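Local coordinates for protein homoprotocatechuate 2,3-dioxygenase (Brevibacterium fuscum, PDB 4Z6M) that uses an active-site iron(II) and molecular oxygen to cleave the aromatic ring of homoprotocatechuate next to its pair of hydroxyl groups, at residues L330-F339 / Y351-L361. The protein carries 1 engineered substitution. Sequence-based numbering, arbitrary orientation. Where two conformers were deposited one is given.
Sequences LEVTIGADGF and YHGQASKGFKL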
# COMPACT_ATOMS: atom_id res chain seq x y z
N LEU A 330 28.93 8.52 -15.55
CA LEU A 330 28.11 8.94 -16.68
C LEU A 330 28.76 8.49 -17.99
O LEU A 330 28.13 7.83 -18.83
CB LEU A 330 27.95 10.46 -16.68
CG LEU A 330 27.10 11.07 -17.82
CD1 LEU A 330 26.55 12.43 -17.40
CD2 LEU A 330 27.83 11.20 -19.15
N GLU A 331 30.03 8.84 -18.17
CA GLU A 331 30.67 8.56 -19.46
C GLU A 331 30.77 7.07 -19.76
O GLU A 331 30.54 6.65 -20.90
CB GLU A 331 32.05 9.23 -19.56
CG GLU A 331 31.98 10.76 -19.54
CD GLU A 331 31.33 11.38 -20.78
OE1 GLU A 331 31.05 10.67 -21.78
OE2 GLU A 331 31.08 12.62 -20.77
N VAL A 332 31.09 6.26 -18.76
CA VAL A 332 31.32 4.83 -19.02
C VAL A 332 30.02 4.04 -19.16
O VAL A 332 30.06 2.91 -19.65
CB VAL A 332 32.26 4.18 -18.00
CG1 VAL A 332 33.57 4.93 -17.91
CG2 VAL A 332 31.63 4.03 -16.62
N THR A 333 28.88 4.63 -18.77
CA THR A 333 27.59 3.93 -18.84
C THR A 333 26.62 4.46 -19.89
O THR A 333 25.99 3.67 -20.59
CB THR A 333 26.88 3.90 -17.48
OG1 THR A 333 26.53 5.23 -17.04
CG2 THR A 333 27.74 3.21 -16.45
N ILE A 334 26.46 5.79 -19.97
CA ILE A 334 25.42 6.37 -20.83
C ILE A 334 25.93 7.42 -21.81
O ILE A 334 25.15 7.92 -22.61
CB ILE A 334 24.23 6.97 -20.03
CG1 ILE A 334 24.68 8.06 -19.06
CG2 ILE A 334 23.52 5.89 -19.24
CD1 ILE A 334 23.52 8.75 -18.34
N GLY A 335 27.21 7.73 -21.77
CA GLY A 335 27.80 8.66 -22.71
C GLY A 335 28.04 8.01 -24.06
O GLY A 335 27.72 6.83 -24.26
N ALA A 336 28.62 8.77 -24.99
CA ALA A 336 28.74 8.32 -26.36
C ALA A 336 29.63 7.07 -26.53
O ALA A 336 29.47 6.33 -27.48
CB ALA A 336 29.28 9.44 -27.21
N ASP A 337 30.57 6.87 -25.60
CA ASP A 337 31.41 5.69 -25.62
C ASP A 337 31.12 4.75 -24.44
O ASP A 337 31.96 3.92 -24.08
CB ASP A 337 32.89 6.10 -25.62
CG ASP A 337 33.29 6.85 -26.88
OD1 ASP A 337 32.76 6.54 -27.97
OD2 ASP A 337 34.14 7.76 -26.78
N GLY A 338 29.93 4.88 -23.86
CA GLY A 338 29.55 4.08 -22.71
C GLY A 338 28.93 2.74 -23.06
O GLY A 338 28.66 2.43 -24.23
N PHE A 339 28.70 1.94 -22.03
CA PHE A 339 28.12 0.62 -22.17
C PHE A 339 27.40 0.26 -20.89
O PHE A 339 27.89 0.51 -19.79
CB PHE A 339 29.22 -0.41 -22.44
CG PHE A 339 28.71 -1.81 -22.53
CD1 PHE A 339 28.10 -2.27 -23.69
CD2 PHE A 339 28.86 -2.68 -21.47
CE1 PHE A 339 27.63 -3.57 -23.76
CE2 PHE A 339 28.39 -3.98 -21.54
CZ PHE A 339 27.78 -4.42 -22.68
N TYR A 351 23.41 -1.92 -24.03
CA TYR A 351 23.28 -0.55 -24.55
C TYR A 351 24.68 -0.03 -24.83
O TYR A 351 25.53 -0.07 -23.96
CB TYR A 351 22.54 0.35 -23.52
CG TYR A 351 21.20 -0.22 -23.14
CD1 TYR A 351 20.13 -0.20 -24.04
CD2 TYR A 351 21.01 -0.84 -21.93
CE1 TYR A 351 18.91 -0.75 -23.72
CE2 TYR A 351 19.80 -1.42 -21.60
CZ TYR A 351 18.76 -1.37 -22.48
OH TYR A 351 17.55 -1.94 -22.15
N HIS A 352 24.90 0.42 -26.06
CA HIS A 352 26.17 0.96 -26.51
C HIS A 352 26.01 2.42 -26.89
O HIS A 352 25.29 2.73 -27.83
CB HIS A 352 26.63 0.22 -27.76
CG HIS A 352 26.86 -1.23 -27.56
ND1 HIS A 352 28.11 -1.75 -27.27
CD2 HIS A 352 26.02 -2.29 -27.62
CE1 HIS A 352 28.02 -3.06 -27.15
NE2 HIS A 352 26.76 -3.41 -27.36
N GLY A 353 26.72 3.29 -26.19
CA GLY A 353 26.73 4.71 -26.54
C GLY A 353 25.40 5.41 -26.33
O GLY A 353 25.14 6.44 -26.93
N GLN A 354 24.55 4.84 -25.47
CA GLN A 354 23.25 5.41 -25.19
C GLN A 354 22.78 4.93 -23.83
O GLN A 354 23.41 4.06 -23.23
CB GLN A 354 22.25 5.05 -26.28
CG GLN A 354 22.09 3.57 -26.57
CD GLN A 354 21.29 3.33 -27.85
OE1 GLN A 354 20.51 4.18 -28.29
NE2 GLN A 354 21.48 2.17 -28.45
N ALA A 355 21.71 5.54 -23.34
CA ALA A 355 21.04 5.08 -22.16
C ALA A 355 20.08 3.95 -22.48
O ALA A 355 19.84 3.63 -23.64
CB ALA A 355 20.32 6.25 -21.50
N SER A 356 19.53 3.36 -21.44
CA SER A 356 18.51 2.34 -21.59
C SER A 356 17.18 2.95 -22.07
O SER A 356 17.00 4.18 -22.07
CB SER A 356 18.33 1.65 -20.27
OG SER A 356 17.96 2.60 -19.28
N LYS A 357 16.27 2.07 -22.48
CA LYS A 357 14.88 2.39 -22.81
C LYS A 357 14.72 3.33 -24.00
O LYS A 357 13.68 3.98 -24.18
CB LYS A 357 14.11 2.95 -21.60
CG LYS A 357 14.32 2.27 -20.27
CD LYS A 357 13.80 0.87 -20.19
CE LYS A 357 13.88 0.34 -18.76
NZ LYS A 357 13.85 -1.13 -18.70
N GLY A 358 15.74 3.41 -24.85
CA GLY A 358 15.60 4.11 -26.12
C GLY A 358 16.11 5.54 -26.16
O GLY A 358 15.90 6.23 -27.15
N PHE A 359 16.79 5.99 -25.10
CA PHE A 359 17.22 7.38 -24.96
C PHE A 359 18.73 7.55 -25.12
O PHE A 359 19.51 6.67 -24.78
CB PHE A 359 16.80 7.94 -23.60
CG PHE A 359 15.32 7.98 -23.40
CD1 PHE A 359 14.51 8.78 -24.21
CD2 PHE A 359 14.70 7.18 -22.44
CE1 PHE A 359 13.14 8.81 -24.03
CE2 PHE A 359 13.33 7.21 -22.25
CZ PHE A 359 12.55 8.02 -23.06
N LYS A 360 19.13 8.70 -25.65
CA LYS A 360 20.51 9.22 -25.61
C LYS A 360 20.54 10.44 -24.72
O LYS A 360 19.48 10.92 -24.28
CB LYS A 360 20.97 9.64 -27.02
CG LYS A 360 21.60 8.55 -27.85
CD LYS A 360 22.24 9.08 -29.14
CE LYS A 360 21.60 10.35 -29.69
NZ LYS A 360 22.08 10.67 -31.07
N LEU A 361 21.73 10.98 -24.47
CA LEU A 361 21.83 12.19 -23.65
C LEU A 361 21.46 13.44 -24.43
O LEU A 361 21.90 13.60 -25.55
CB LEU A 361 23.22 12.30 -23.05
CG LEU A 361 23.57 11.13 -22.12
CD1 LEU A 361 24.67 11.52 -21.14
CD2 LEU A 361 22.36 10.57 -21.36
O HOH W 1 23.44 2.55 -20.87
O HOH W 2 24.44 8.79 -25.09
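I334, just past the end of helix 329-333, packs against L361 and A355 through separate branches. From its CB, CG2 reaches A355, 3.9 Å from A355 CB, while CG1, placed between the backbone N and the carbonyl carbon of I334 (chi1 59°), heads for L361. CG1 meets both methyls of L361, and at the tip CD1 sits 3.7 Å from L361 CD2, the side chains crossing at about a right angle. L361 CD1 lies 3.7 Å from L330 CD2, tip to tip, and Y305 of helix 302-306 touches both L330 and I334.

Beyond this apolar patch the contact turns to backbone. The type I turn G335-G338 lies against G353, whose N donates to G338 O (2.9 Å, 164°) from above the carbonyl plane, and whose CA makes a CA-H...O contact with G335 O. F339 and H352 follow as an antiparallel non-hydrogen-bonded pair in the small two-stranded sheet of strands 339-340 and 351-352. Their side chains run alongside each other, F339 CD1 poised over one face of the imidazole toward its rim; the rings meet obliquely, with planes at 57°. H352 NE2 is hydrogen-bonded to E347.

One water donates to T333 O and Q354 O, another to I334 O and G353 O, bridging carbonyls that cannot bond directly. K360 and L361, in strand 359-361, pair antiparallel with a strand of the second subunit, continuing a sheet across the interface. With one direct hydrogen bond, the join rests on methyl packing, the close fit of G353 on the turn, the F339-H352 ring contact and two shared waters, tying the helix end to an interface strand.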